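Local coordinates for hypothetical protein PAE2307 (Pyrobaculum aerophilum, PDB 2JB7), which binds AMP and adenosine and belongs to the adenosine-specific kinase family, though its catalytic role is not established, at residues G21-I26 with P104-I109. Sequence-based numbering, arbitrary orientation.
With AMP (adenosine monophosphate), chain F; ACT (acetate ion), chain G.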
loop_
_atom_site.group_PDB
_atom_site.type_symbol
_atom_site.label_atom_id
_atom_site.label_comp_id
_atom_site.label_asym_id
_atom_site.label_seq_id
_atom_site.Cartn_x
_atom_site.Cartn_y
_atom_site.Cartn_z
ATOM N N GLY A 21 -1.463 2.612 19.337
ATOM C CA GLY A 21 -2.550 2.692 18.372
ATOM C C GLY A 21 -3.806 1.980 18.830
ATOM O O GLY A 21 -3.934 1.619 19.990
ATOM N N GLN A 22 -4.725 1.833 17.892
ATOM C CA GLN A 22 -5.984 1.129 18.132
ATOM C C GLN A 22 -6.218 0.163 16.985
ATOM O O GLN A 22 -5.952 0.460 15.807
ATOM C CB GLN A 22 -7.097 2.138 18.195
ATOM C CG GLN A 22 -8.391 1.578 18.753
ATOM C CD GLN A 22 -9.421 2.628 18.688
ATOM O OE1 GLN A 22 -9.271 3.700 19.283
ATOM N NE2 GLN A 22 -10.449 2.372 17.924
ATOM N N ALA A 23 -6.702 -1.022 17.358
ATOM C CA ALA A 23 -6.958 -2.086 16.412
ATOM C C ALA A 23 -8.302 -2.710 16.787
ATOM O O ALA A 23 -9.208 -1.982 17.286
ATOM C CB ALA A 23 -5.816 -3.096 16.486
ATOM N N HIS A 24 -8.451 -3.986 16.482
ATOM C CA HIS A 24 -9.621 -4.779 16.838
ATOM C C HIS A 24 -9.281 -6.232 16.558
ATOM O O HIS A 24 -8.452 -6.541 15.712
ATOM C CB HIS A 24 -10.880 -4.359 16.068
ATOM C CG HIS A 24 -10.930 -4.848 14.648
ATOM N ND1 HIS A 24 -10.022 -4.438 13.690
ATOM C CD2 HIS A 24 -11.784 -5.685 14.019
ATOM C CE1 HIS A 24 -10.317 -5.018 12.536
ATOM N NE2 HIS A 24 -11.374 -5.783 12.706
ATOM N N PHE A 25 -9.949 -7.128 17.272
ATOM C CA PHE A 25 -9.852 -8.561 17.048
ATOM C C PHE A 25 -8.600 -9.128 17.645
ATOM O O PHE A 25 -7.496 -8.539 17.546
ATOM C CB PHE A 25 -9.911 -8.904 15.539
ATOM C CG PHE A 25 -10.025 -10.389 15.235
ATOM C CD1 PHE A 25 -10.855 -11.224 15.989
ATOM C CD2 PHE A 25 -9.323 -10.934 14.162
ATOM C CE1 PHE A 25 -10.938 -12.589 15.703
ATOM C CE2 PHE A 25 -9.441 -12.280 13.866
ATOM C CZ PHE A 25 -10.252 -13.096 14.643
ATOM N N ILE A 26 -8.736 -10.296 18.271
ATOM C CA ILE A 26 -7.589 -10.890 18.973
ATOM C C ILE A 26 -6.349 -11.192 18.139
ATOM O O ILE A 26 -5.239 -11.204 18.652
ATOM C CB ILE A 26 -8.055 -12.166 19.714
ATOM C CG1 ILE A 26 -7.127 -12.522 20.888
ATOM C CG2 ILE A 26 -8.327 -13.269 18.724
ATOM C CD1 ILE A 26 -7.781 -13.479 21.932
ATOM N N PRO A 104 -4.281 -5.657 8.764
ATOM C CA PRO A 104 -5.740 -5.404 8.577
ATOM C C PRO A 104 -6.524 -5.082 9.867
ATOM O O PRO A 104 -7.500 -4.379 9.810
ATOM C CB PRO A 104 -6.217 -6.700 7.923
ATOM C CG PRO A 104 -5.013 -7.161 7.163
ATOM C CD PRO A 104 -3.872 -6.910 8.105
ATOM N N GLU A 105 -6.060 -5.545 11.031
ATOM C CA GLU A 105 -6.734 -5.232 12.294
ATOM C C GLU A 105 -6.488 -3.797 12.735
ATOM O O GLU A 105 -7.250 -3.244 13.528
ATOM C CB GLU A 105 -6.272 -6.152 13.408
ATOM C CG GLU A 105 -6.816 -7.554 13.350
ATOM C CD GLU A 105 -5.910 -8.446 12.561
ATOM O OE1 GLU A 105 -4.709 -8.056 12.372
ATOM O OE2 GLU A 105 -6.349 -9.550 12.179
ATOM N N VAL A 106 -5.407 -3.188 12.261
ATOM C CA VAL A 106 -5.002 -1.892 12.776
ATOM C C VAL A 106 -5.870 -0.818 12.161
ATOM O O VAL A 106 -6.014 -0.750 10.963
ATOM C CB VAL A 106 -3.516 -1.610 12.517
ATOM C CG1 VAL A 106 -3.213 -0.126 12.670
ATOM C CG2 VAL A 106 -2.645 -2.501 13.451
ATOM N N VAL A 107 -6.449 0.039 12.997
ATOM C CA VAL A 107 -7.353 1.094 12.512
ATOM C C VAL A 107 -6.757 2.482 12.587
ATOM O O VAL A 107 -7.037 3.319 11.713
ATOM C CB VAL A 107 -8.716 1.036 13.247
ATOM C CG1 VAL A 107 -9.304 -0.397 13.184
ATOM C CG2 VAL A 107 -8.581 1.402 14.595
ATOM N N ARG A 108 -5.917 2.736 13.576
ATOM C CA ARG A 108 -5.246 4.019 13.697
ATOM C C ARG A 108 -3.995 3.910 14.561
ATOM O O ARG A 108 -3.847 2.990 15.377
ATOM C CB ARG A 108 -6.184 5.050 14.302
ATOM C CG ARG A 108 -6.700 4.647 15.674
ATOM C CD ARG A 108 -8.177 5.020 15.943
ATOM N NE ARG A 108 -8.329 6.470 16.073
ATOM C CZ ARG A 108 -8.969 7.081 17.065
ATOM N NH1 ARG A 108 -9.610 6.400 18.037
ATOM N NH2 ARG A 108 -8.976 8.396 17.074
ATOM N N ILE A 109 -3.087 4.864 14.358
ATOM C CA ILE A 109 -1.913 5.010 15.209
ATOM C C ILE A 109 -1.950 6.392 15.871
ATOM O O ILE A 109 -2.193 7.388 15.193
ATOM C CB ILE A 109 -0.616 4.824 14.377
ATOM C CG1 ILE A 109 -0.687 3.498 13.570
ATOM C CG2 ILE A 109 0.586 4.926 15.310
ATOM C CD1 ILE A 109 0.532 3.279 12.630
HETATM P P AMP F . -15.081 -10.988 19.745
HETATM O O1P AMP F . -16.170 -10.135 20.390
HETATM O O2P AMP F . -15.575 -12.064 18.814
HETATM O O3P AMP F . -14.065 -11.545 20.692
HETATM O "O5'" AMP F . -14.137 -10.107 18.757
HETATM C "C5'" AMP F . -13.844 -8.704 18.801
HETATM C "C4'" AMP F . -13.953 -8.094 17.406
HETATM O "O4'" AMP F . -13.109 -8.754 16.437
HETATM C "C3'" AMP F . -15.399 -8.227 16.922
HETATM O "O3'" AMP F . -16.132 -7.096 17.411
HETATM C "C2'" AMP F . -15.237 -8.341 15.417
HETATM O "O2'" AMP F . -15.148 -7.017 14.888
HETATM C "C1'" AMP F . -13.892 -9.039 15.262
HETATM N N9 AMP F . -14.055 -10.507 15.022
HETATM C C8 AMP F . -14.564 -11.441 15.852
HETATM N N7 AMP F . -14.515 -12.673 15.311
HETATM C C5 AMP F . -13.926 -12.515 14.086
HETATM C C6 AMP F . -13.577 -13.415 13.017
HETATM N N6 AMP F . -13.870 -14.708 13.154
HETATM N N1 AMP F . -12.965 -12.918 11.896
HETATM C C2 AMP F . -12.710 -11.591 11.811
HETATM N N3 AMP F . -12.986 -10.681 12.769
HETATM C C4 AMP F . -13.613 -11.103 13.902
HETATM C C ACT G . -6.865 9.347 14.228
HETATM O O ACT G . -7.963 8.805 14.065
HETATM O OXT ACT G . -6.110 8.828 15.018
HETATM C CH3 ACT G . -6.464 10.564 13.474
#
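Gln22 O is gripped by two backbone donors, Val107 N at 2.9 Å and Arg108 N at 3.2 Å. Gln22 N returns a bond to Arg108 O. The Gln22 side chain is extended, with CG anti to the backbone N (chi1 -167°), and it crosses the bent chain of Arg108. Arg108 CG lies 3.6 Å from Gln22 CB. Farther out, Arg108 NH1 donates to Gln22 OE1 at 3.0 Å. This bond is bent, and NH1 stands above the amide carbonyl plane; the amide and guanidinium planes are nearly perpendicular (88°). Gln22 NE2 donates instead to Phe110 O of the second subunit. An acetate, probably from the crystallisation liquor, sits at the NE-NH2 edge of the guanidinium, with Arg108 NE and NH2 both donating to acetate O. Arg108 NE of the third subunit binds the same acetate. With an alanine at Arg108, Gln22 OE1 is likely to lose its NH1 donor, and Gln22 CB the aliphatic chain that crosses it.

Nearer the ligand, His24 ND1 donates to Glu105 O at 3.0 Å, close to the ring plane. This bond is likely to fix the rotation of the imidazole, whose CD2 lies 3.7 Å from O2' of AMP. Phe25 lays one ring face over the adenine, with AMP C4 3.4 Å above its plane and offset toward the rim. Glu105 OE2 sits at the edge of the same ring, 3.8 Å from Phe25 CD2. Ser53 and, from the second subunit, Ala114 and Tyr162 also bind this AMP.

Behind this shell, Ala23 and Val106 pack on Phe84 of strand 83-89. Val107 and Arg108 opposite Gln22 form a classic beta bulge, where antiparallel strands 17-22 and 108-113 meet beside an AMP pocket shared between subunits.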